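Local structure of amino Transferase (3ELE) at residues A[55-60]-A[289-294]; A[80-85]-A[97-102]; A[237-242]-A[264-269]. The protein binds pyridoxal-5'-phosphate and probably transfers amino groups between amino acids and keto acids. All blocks are in the same frame, centred on the assembly; numbering follows the deposited sequence.

Interaction 1. Residues A[55-60]-A[289-294]; sequences DTIKEL and PSLFQK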
loop_
_atom_site.group_PDB
_atom_site.type_symbol
_atom_site.label_atom_id
_atom_site.label_comp_id
_atom_site.label_asym_id
_atom_site.label_seq_id
_atom_site.Cartn_x
_atom_site.Cartn_y
_atom_site.Cartn_z
ATOM N N ASP A 55 16.260 -3.035 -18.398
ATOM C CA ASP A 55 16.923 -1.998 -19.198
ATOM C C ASP A 55 16.439 -0.589 -18.821
ATOM O O ASP A 55 17.260 0.305 -18.619
ATOM C CB ASP A 55 16.709 -2.213 -20.710
ATOM C CG ASP A 55 17.487 -3.385 -21.269
ATOM O OD1 ASP A 55 18.314 -4.012 -20.555
ATOM O OD2 ASP A 55 17.262 -3.675 -22.464
ATOM N N THR A 56 15.126 -0.408 -18.695
ATOM C CA THR A 56 14.558 0.903 -18.316
ATOM C C THR A 56 14.919 1.287 -16.881
ATOM O O THR A 56 15.266 2.442 -16.642
ATOM C CB THR A 56 13.020 0.986 -18.480
ATOM O OG1 THR A 56 12.646 0.707 -19.837
ATOM C CG2 THR A 56 12.522 2.393 -18.115
ATOM N N ILE A 57 14.817 0.343 -15.937
ATOM C CA ILE A 57 15.206 0.589 -14.530
ATOM C C ILE A 57 16.666 1.079 -14.465
ATOM O O ILE A 57 16.968 2.059 -13.765
ATOM C CB ILE A 57 15.022 -0.659 -13.632
ATOM C CG1 ILE A 57 13.547 -0.994 -13.433
ATOM C CG2 ILE A 57 15.632 -0.438 -12.241
ATOM C CD1 ILE A 57 13.321 -2.352 -12.799
ATOM N N LYS A 58 17.554 0.394 -15.192
ATOM C CA LYS A 58 18.966 0.794 -15.292
ATOM C C LYS A 58 19.136 2.231 -15.815
ATOM O O LYS A 58 19.926 2.995 -15.260
ATOM C CB LYS A 58 19.772 -0.198 -16.155
ATOM C CG LYS A 58 20.153 -1.475 -15.402
ATOM C CD LYS A 58 20.945 -2.504 -16.252
ATOM C CE LYS A 58 20.031 -3.332 -17.183
ATOM N NZ LYS A 58 20.724 -4.494 -17.824
ATOM N N GLU A 59 18.371 2.586 -16.850
ATOM C CA GLU A 59 18.413 3.934 -17.453
ATOM C C GLU A 59 17.964 5.063 -16.514
ATOM O O GLU A 59 18.584 6.134 -16.485
ATOM C CB GLU A 59 17.579 3.982 -18.738
ATOM C CG GLU A 59 18.216 3.234 -19.923
ATOM C CD GLU A 59 17.275 3.115 -21.133
ATOM O OE1 GLU A 59 16.277 3.884 -21.208
ATOM O OE2 GLU A 59 17.547 2.260 -22.015
ATOM N N LEU A 60 16.892 4.820 -15.758
ATOM C CA LEU A 60 16.364 5.818 -14.829
ATOM C C LEU A 60 17.353 6.073 -13.684
ATOM O O LEU A 60 17.671 7.213 -13.371
ATOM C CB LEU A 60 14.987 5.391 -14.303
ATOM C CG LEU A 60 13.910 5.300 -15.391
ATOM C CD1 LEU A 60 12.647 4.735 -14.791
ATOM C CD2 LEU A 60 13.657 6.642 -16.094
ATOM N N PRO A 289 4.945 3.185 -6.316
ATOM C CA PRO A 289 6.387 3.389 -6.352
ATOM C C PRO A 289 6.861 4.184 -7.591
ATOM O O PRO A 289 6.630 3.781 -8.743
ATOM C CB PRO A 289 6.945 1.970 -6.312
ATOM C CG PRO A 289 5.893 1.180 -5.651
ATOM C CD PRO A 289 4.633 1.747 -6.198
ATOM N N SER A 290 7.506 5.308 -7.307
ATOM C CA SER A 290 7.927 6.290 -8.307
ATOM C C SER A 290 8.813 5.699 -9.419
ATOM O O SER A 290 8.600 5.995 -10.589
ATOM C CB SER A 290 8.624 7.457 -7.604
ATOM O OG SER A 290 8.869 8.523 -8.495
ATOM N N LEU A 291 9.773 4.851 -9.046
ATOM C CA LEU A 291 10.683 4.195 -10.019
ATOM C C LEU A 291 9.865 3.406 -11.048
ATOM O O LEU A 291 10.109 3.516 -12.260
ATOM C CB LEU A 291 11.701 3.275 -9.310
ATOM C CG LEU A 291 12.560 2.330 -10.157
ATOM C CD1 LEU A 291 13.361 3.156 -11.114
ATOM C CD2 LEU A 291 13.462 1.458 -9.293
ATOM N N PHE A 292 8.875 2.657 -10.545
ATOM C CA PHE A 292 7.998 1.819 -11.387
ATOM C C PHE A 292 6.990 2.630 -12.199
ATOM O O PHE A 292 6.721 2.265 -13.336
ATOM C CB PHE A 292 7.384 0.664 -10.590
ATOM C CG PHE A 292 8.428 -0.226 -9.964
ATOM C CD1 PHE A 292 9.302 -0.961 -10.764
ATOM C CD2 PHE A 292 8.585 -0.307 -8.594
ATOM C CE1 PHE A 292 10.301 -1.754 -10.182
ATOM C CE2 PHE A 292 9.575 -1.107 -8.013
ATOM C CZ PHE A 292 10.426 -1.811 -8.798
ATOM N N GLN A 293 6.466 3.730 -11.656
ATOM C CA GLN A 293 5.608 4.636 -12.446
ATOM C C GLN A 293 6.343 5.171 -13.669
ATOM O O GLN A 293 5.802 5.145 -14.770
ATOM C CB GLN A 293 5.113 5.837 -11.640
ATOM C CG GLN A 293 4.133 5.515 -10.518
ATOM C CD GLN A 293 3.441 6.763 -9.993
ATOM O OE1 GLN A 293 2.919 7.550 -10.778
ATOM N NE2 GLN A 293 3.411 6.938 -8.664
ATOM N N LYS A 294 7.582 5.636 -13.460
ATOM C CA LYS A 294 8.406 6.190 -14.534
ATOM C C LYS A 294 8.806 5.109 -15.547
ATOM O O LYS A 294 8.815 5.368 -16.750
ATOM C CB LYS A 294 9.596 6.990 -13.975
ATOM C CG LYS A 294 9.113 8.170 -13.079
ATOM C CD LYS A 294 10.227 9.068 -12.612
ATOM C CE LYS A 294 9.902 9.797 -11.310
ATOM N NZ LYS A 294 8.552 10.430 -11.223
#
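Ile57 and Leu291 mark the nearest backbone approach of two helical segments, their CA atoms 7.3 Å apart, while the short axes of 55-60 and 290-294 come no closer than 10.1 Å and run at 115° to each other. At that separation the helices meet through side chains, and no hydrogen bond passes between them. Leu60 reaches over with one branch: its CD1 lies 3.8 Å from the carbonyl O of Leu291 and 3.9 Å from CB of Lys294, and it also touches CD1 of Leu291. Both methyls of Leu291 are thus in contact, because its other branch, CD2, meets CG2 of Ile57 at 4.1 Å, the two side chains crossing at about a right angle. CG of Leu291 stands anti to its backbone N (chi1 170°), and from it CD1 goes to Leu60 and CD2 to Ile57. Ile57 uses a second arm as well, its CD1 resting 4.0 Å from CE1 of Phe292 and approaching that ring obliquely. CB of Lys294 takes part; further out, NZ forms a salt bridge with Asp78. The example illustrates how a few apolar side chains can join two steeply crossing helices, while the one charged chain in contact takes its amine to a partner beyond them. The second subunit adds to the apolar cluster: Ile57 packs on Ile57 of that subunit, Leu291 and Phe292 touch Phe292 and Leu291 of that subunit respectively, and Leu291 N is hydrogen-bonded to Glu255 OE1 of the same neighbour. The contact therefore belongs to the dimer interface, where helix 51-63 lies against helix 290-296, with Leu69 of helix 66-70 packed against both.

Interaction 2. Residues A[80-85]-A[97-102]; sequences ETRAAI and FNADNL
Arg82 and Ala99 meet where helix 79-93 packs against the 3-10 turn 99-101, which leads into strand 102-105 at one edge of the mixed seven-stranded sheet of the fold-type I PLP-dependent enzymes. The packing is tight at its centre. The CA atoms of Ala83 and Ala99 stand 4.2 Å apart, which brings Ala99 CB to 3.6 Å from the backbone N of Ala83. On the buried side Arg82 and Leu102 lie alongside each other, pointing opposite ways, with CG of Arg82 against CB of Leu102, and Ile85 CG2 touches Leu102 CD1 at 3.9 Å. The other side is polar and borders solvent, with Asp100 exposed. The bend of Arg82 at chi3 (-70°) turns NE off the line of the chain; NE bonds to Gly77 O, while NH1 makes a weak bond to Ala99 O and a salt bridge to Asp100. An alanine in place of Arg82 would probably leave Asp100 without its cationic mate and Gly77 O and Ala99 O without this donor, and open a gap where CG and CD lie against Leu102. In the salt bridge, NH1 of Arg82 meets OD1 of Asp100 at 3.1 Å, on the anti lone pair of that oxygen, with the guanidinium and carboxylate planes only 13° apart.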
loop_
_atom_site.group_PDB
_atom_site.type_symbol
_atom_site.label_atom_id
_atom_site.label_comp_id
_atom_site.label_asym_id
_atom_site.label_seq_id
_atom_site.Cartn_x
_atom_site.Cartn_y
_atom_site.Cartn_z
ATOM N N GLU A 80 2.398 11.770 -16.572
ATOM C CA GLU A 80 3.085 11.108 -17.695
ATOM C C GLU A 80 2.838 9.595 -17.725
ATOM O O GLU A 80 2.720 8.992 -18.803
ATOM C CB GLU A 80 4.591 11.394 -17.688
ATOM C CG GLU A 80 4.958 12.875 -17.901
ATOM C CD GLU A 80 4.995 13.744 -16.621
ATOM O OE1 GLU A 80 4.760 13.255 -15.468
ATOM O OE2 GLU A 80 5.282 14.947 -16.792
ATOM N N THR A 81 2.769 8.999 -16.533
ATOM C CA THR A 81 2.450 7.589 -16.376
ATOM C C THR A 81 0.979 7.339 -16.746
ATOM O O THR A 81 0.686 6.461 -17.561
ATOM C CB THR A 81 2.794 7.099 -14.969
ATOM O OG1 THR A 81 4.213 7.251 -14.791
ATOM C CG2 THR A 81 2.382 5.620 -14.775
ATOM N N ARG A 82 0.080 8.120 -16.155
ATOM C CA ARG A 82 -1.354 8.021 -16.434
ATOM C C ARG A 82 -1.685 8.301 -17.914
ATOM O O ARG A 82 -2.475 7.555 -18.521
ATOM C CB ARG A 82 -2.142 8.942 -15.502
ATOM C CG ARG A 82 -2.095 8.459 -14.081
ATOM C CD ARG A 82 -2.857 9.312 -13.146
ATOM N NE ARG A 82 -2.238 10.623 -12.924
ATOM C CZ ARG A 82 -2.774 11.824 -13.188
ATOM N NH1 ARG A 82 -3.986 11.979 -13.699
ATOM N NH2 ARG A 82 -2.070 12.915 -12.914
ATOM N N ALA A 83 -1.061 9.345 -18.477
ATOM C CA ALA A 83 -1.200 9.706 -19.912
ATOM C C ALA A 83 -0.798 8.564 -20.841
ATOM O O ALA A 83 -1.540 8.242 -21.752
ATOM C CB ALA A 83 -0.391 10.973 -20.249
ATOM N N ALA A 84 0.354 7.943 -20.567
ATOM C CA ALA A 84 0.879 6.783 -21.326
ATOM C C ALA A 84 -0.055 5.564 -21.320
ATOM O O ALA A 84 -0.171 4.873 -22.339
ATOM C CB ALA A 84 2.249 6.371 -20.793
ATOM N N ILE A 85 -0.705 5.308 -20.177
ATOM C CA ILE A 85 -1.692 4.205 -20.050
ATOM C C ILE A 85 -2.988 4.579 -20.786
ATOM O O ILE A 85 -3.507 3.759 -21.522
ATOM C CB ILE A 85 -2.017 3.866 -18.589
ATOM C CG1 ILE A 85 -0.782 3.317 -17.887
ATOM C CG2 ILE A 85 -3.201 2.835 -18.468
ATOM C CD1 ILE A 85 -0.949 3.173 -16.376
ATOM N N PHE A 97 -10.045 7.551 -23.079
ATOM C CA PHE A 97 -9.561 7.948 -21.757
ATOM C C PHE A 97 -8.478 9.028 -21.864
ATOM O O PHE A 97 -7.833 9.189 -22.900
ATOM C CB PHE A 97 -8.938 6.765 -20.982
ATOM C CG PHE A 97 -9.838 5.586 -20.840
ATOM C CD1 PHE A 97 -11.046 5.710 -20.165
ATOM C CD2 PHE A 97 -9.477 4.336 -21.355
ATOM C CE1 PHE A 97 -11.887 4.636 -20.026
ATOM C CE2 PHE A 97 -10.315 3.236 -21.206
ATOM C CZ PHE A 97 -11.522 3.394 -20.538
ATOM N N ASN A 98 -8.318 9.774 -20.774
ATOM C CA ASN A 98 -7.220 10.734 -20.618
ATOM C C ASN A 98 -6.495 10.382 -19.315
ATOM O O ASN A 98 -6.938 9.495 -18.591
ATOM C CB ASN A 98 -7.729 12.191 -20.702
ATOM C CG ASN A 98 -8.716 12.547 -19.615
ATOM O OD1 ASN A 98 -8.491 12.289 -18.428
ATOM N ND2 ASN A 98 -9.810 13.190 -20.009
ATOM N N ALA A 99 -5.398 11.074 -19.018
ATOM C CA ALA A 99 -4.610 10.831 -17.786
ATOM C C ALA A 99 -5.484 10.825 -16.506
ATOM O O ALA A 99 -5.322 9.967 -15.618
ATOM C CB ALA A 99 -3.507 11.880 -17.652
ATOM N N ASP A 100 -6.445 11.744 -16.443
ATOM C CA ASP A 100 -7.315 11.892 -15.266
ATOM C C ASP A 100 -8.351 10.782 -15.032
ATOM O O ASP A 100 -9.082 10.845 -14.053
ATOM C CB ASP A 100 -7.996 13.275 -15.266
ATOM C CG ASP A 100 -7.003 14.416 -15.140
ATOM O OD1 ASP A 100 -5.910 14.216 -14.569
ATOM O OD2 ASP A 100 -7.318 15.528 -15.604
ATOM N N ASN A 101 -8.445 9.808 -15.941
ATOM C CA ASN A 101 -9.281 8.633 -15.745
ATOM C C ASN A 101 -8.516 7.551 -14.938
ATOM O O ASN A 101 -9.131 6.563 -14.537
ATOM C CB ASN A 101 -9.745 8.052 -17.109
ATOM C CG ASN A 101 -10.808 8.900 -17.794
ATOM O OD1 ASN A 101 -10.582 9.440 -18.866
ATOM N ND2 ASN A 101 -11.962 9.015 -17.176
ATOM N N LEU A 102 -7.207 7.740 -14.693
ATOM C CA LEU A 102 -6.353 6.743 -14.013
ATOM C C LEU A 102 -5.948 7.158 -12.612
ATOM O O LEU A 102 -5.817 8.359 -12.338
ATOM C CB LEU A 102 -5.081 6.469 -14.830
ATOM C CG LEU A 102 -5.123 5.565 -16.071
ATOM C CD1 LEU A 102 -5.569 4.158 -15.655
ATOM C CD2 LEU A 102 -5.998 6.109 -17.177
#

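Interaction 3. Residues A[237-242]-A[264-269]; sequences YDNTLV and DEVYDK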
loop_
_atom_site.group_PDB
_atom_site.type_symbol
_atom_site.label_atom_id
_atom_site.label_comp_id
_atom_site.label_asym_id
_atom_site.label_seq_id
_atom_site.Cartn_x
_atom_site.Cartn_y
_atom_site.Cartn_z
ATOM N N TYR A 237 -20.511 -1.368 -20.492
ATOM C CA TYR A 237 -21.199 -0.952 -19.302
ATOM C C TYR A 237 -20.568 0.348 -18.781
ATOM O O TYR A 237 -19.355 0.423 -18.560
ATOM C CB TYR A 237 -21.127 -2.086 -18.268
ATOM C CG TYR A 237 -22.061 -1.889 -17.095
ATOM C CD1 TYR A 237 -23.444 -1.953 -17.273
ATOM C CD2 TYR A 237 -21.574 -1.671 -15.807
ATOM C CE1 TYR A 237 -24.331 -1.774 -16.204
ATOM C CE2 TYR A 237 -22.467 -1.482 -14.722
ATOM C CZ TYR A 237 -23.836 -1.541 -14.931
ATOM O OH TYR A 237 -24.713 -1.362 -13.890
ATOM N N ASP A 238 -21.401 1.365 -18.598
ATOM C CA ASP A 238 -20.928 2.687 -18.182
ATOM C C ASP A 238 -20.268 2.681 -16.800
ATOM O O ASP A 238 -19.111 3.084 -16.673
ATOM C CB ASP A 238 -22.067 3.711 -18.263
ATOM C CG ASP A 238 -22.410 4.118 -19.689
ATOM O OD1 ASP A 238 -21.656 3.827 -20.649
ATOM O OD2 ASP A 238 -23.447 4.769 -19.843
ATOM N N ASN A 239 -20.979 2.149 -15.810
ATOM C CA ASN A 239 -20.491 2.055 -14.413
ATOM C C ASN A 239 -19.562 0.856 -14.200
ATOM O O ASN A 239 -19.893 -0.112 -13.553
ATOM C CB ASN A 239 -21.680 2.075 -13.435
ATOM C CG ASN A 239 -22.394 3.417 -13.422
ATOM O OD1 ASN A 239 -21.765 4.448 -13.247
ATOM N ND2 ASN A 239 -23.706 3.403 -13.593
ATOM N N THR A 240 -18.365 0.965 -14.758
ATOM C CA THR A 240 -17.343 -0.065 -14.670
ATOM C C THR A 240 -16.087 0.576 -14.127
ATOM O O THR A 240 -15.686 1.642 -14.609
ATOM C CB THR A 240 -17.041 -0.631 -16.053
ATOM O OG1 THR A 240 -18.232 -1.180 -16.609
ATOM C CG2 THR A 240 -15.889 -1.720 -16.041
ATOM N N LEU A 241 -15.507 -0.066 -13.112
ATOM C CA LEU A 241 -14.213 0.278 -12.535
ATOM C C LEU A 241 -13.296 -0.852 -12.952
ATOM O O LEU A 241 -13.676 -2.012 -12.801
ATOM C CB LEU A 241 -14.290 0.360 -11.009
ATOM C CG LEU A 241 -15.066 1.557 -10.457
ATOM C CD1 LEU A 241 -15.456 1.354 -8.988
ATOM C CD2 LEU A 241 -14.237 2.838 -10.662
ATOM N N VAL A 242 -12.127 -0.528 -13.518
ATOM C CA VAL A 242 -11.150 -1.538 -13.951
ATOM C C VAL A 242 -9.963 -1.504 -13.002
ATOM O O VAL A 242 -9.447 -0.433 -12.713
ATOM C CB VAL A 242 -10.697 -1.352 -15.417
ATOM C CG1 VAL A 242 -9.647 -2.419 -15.801
ATOM C CG2 VAL A 242 -11.924 -1.408 -16.369
ATOM N N ASP A 264 -15.176 8.326 -17.735
ATOM C CA ASP A 264 -16.020 9.513 -17.672
ATOM C C ASP A 264 -17.510 9.146 -17.676
ATOM O O ASP A 264 -18.301 9.871 -17.086
ATOM C CB ASP A 264 -15.718 10.512 -18.821
ATOM C CG ASP A 264 -14.429 11.309 -18.614
ATOM O OD1 ASP A 264 -13.691 11.108 -17.622
ATOM O OD2 ASP A 264 -14.154 12.172 -19.478
ATOM N N GLU A 265 -17.864 7.996 -18.268
ATOM C CA GLU A 265 -19.263 7.562 -18.406
ATOM C C GLU A 265 -19.883 6.961 -17.157
ATOM O O GLU A 265 -21.042 6.590 -17.194
ATOM C CB GLU A 265 -19.462 6.621 -19.616
ATOM C CG GLU A 265 -19.196 7.285 -20.984
ATOM C CD GLU A 265 -17.732 7.603 -21.240
ATOM O OE1 GLU A 265 -16.856 6.882 -20.725
ATOM O OE2 GLU A 265 -17.447 8.573 -21.955
ATOM N N VAL A 266 -19.137 6.846 -16.057
ATOM C CA VAL A 266 -19.723 6.461 -14.768
ATOM C C VAL A 266 -20.704 7.577 -14.378
ATOM O O VAL A 266 -20.554 8.714 -14.862
ATOM C CB VAL A 266 -18.679 6.217 -13.641
ATOM C CG1 VAL A 266 -17.839 4.991 -13.955
ATOM C CG2 VAL A 266 -17.787 7.445 -13.391
ATOM N N TYR A 267 -21.690 7.241 -13.537
ATOM C CA TYR A 267 -22.776 8.153 -13.088
ATOM C C TYR A 267 -22.294 9.586 -12.753
ATOM O O TYR A 267 -22.961 10.559 -13.097
ATOM C CB TYR A 267 -23.561 7.531 -11.881
ATOM C CG TYR A 267 -22.802 7.656 -10.575
ATOM C CD1 TYR A 267 -21.613 6.916 -10.345
ATOM C CD2 TYR A 267 -23.179 8.596 -9.618
ATOM C CE1 TYR A 267 -20.866 7.090 -9.172
ATOM C CE2 TYR A 267 -22.437 8.766 -8.446
ATOM C CZ TYR A 267 -21.280 8.000 -8.232
ATOM O OH TYR A 267 -20.545 8.150 -7.078
ATOM N N ASP A 268 -21.130 9.686 -12.099
ATOM C CA ASP A 268 -20.511 10.961 -11.697
ATOM C C ASP A 268 -18.998 10.695 -11.494
ATOM O O ASP A 268 -18.576 10.304 -10.412
ATOM C CB ASP A 268 -21.204 11.505 -10.419
ATOM C CG ASP A 268 -20.818 12.948 -10.078
ATOM O OD1 ASP A 268 -19.701 13.416 -10.391
ATOM O OD2 ASP A 268 -21.668 13.632 -9.473
ATOM N N LYS A 269 -18.211 10.874 -12.559
ATOM C CA LYS A 269 -16.757 10.640 -12.529
ATOM C C LYS A 269 -16.043 11.449 -11.477
ATOM O O LYS A 269 -15.250 10.894 -10.731
ATOM C CB LYS A 269 -16.119 10.869 -13.909
ATOM C CG LYS A 269 -14.650 10.440 -14.016
ATOM C CD LYS A 269 -13.661 11.564 -13.765
ATOM C CE LYS A 269 -12.263 11.048 -13.717
ATOM N NZ LYS A 269 -11.327 12.154 -13.383
#
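Asn239 reaches across to the loop 264-269 with its side-chain amide, and OD1 accepts a hydrogen bond of 2.8 Å from the backbone N of Tyr267. The bond is fairly straight, 157° at the hydrogen, and the donor lies in the carbonyl plane of the amide. The contact ties the start of strand 240-245 to the loop between strand 258-261 and helix 269-282. Asn239 is also the centre of an inverse gamma turn; its CG stands anti to the carbonyl carbon (chi1 -68°), and from there OD1 comes to 3.2 Å from CA of Val266 and sits at the edge of the Tyr267 ring. The hydroxyl of Tyr267 bonds to Glu271. Val266 sets CG1 3.6 Å from the carbonyl O of Asp238, and it also packs on Leu272 of helix 269-282. Toward solvent, CB of Asp238 lies 3.2 Å from Glu265 O, and the two acidic side chains cross at about a right angle. Glu265 bends at chi2 (70°), and its OE2 bonds to His96 NE2. Asp238 OD1 and Glu265 OE1 remain 5.7 Å apart; the bond to His96 would probably offset some of the repulsion between the two carboxylates, and the directional polar tie between these segments falls to the neutral amide of Asn239.

In the fold
Interactions 1 and 2 touch each other: their centres are 17 Å apart, and Gln293 O lies 2.6 Å from Thr81 OG1, probably a hydrogen bond between helices 290-296 and 79-93. Interaction 2 is joined in turn to interaction 3, centred 16 Å away, through Lys269 NZ, 2.7 Å from Asp100 O, and Asn101 ND2, 2.8 Å from Asp264 OD1. Interactions 1 and 3 do not touch, their nearest atoms being about 15 Å apart, so 80-85/97-102 bridges them. None lines the cofactor pocket directly: the side chains of Phe292 and Ile85 lie about 12 and 13 Å from a bound pyridoxal-5'-phosphate. Strand 240-245 leads from interaction 3 to Ser245, a residue of that pocket.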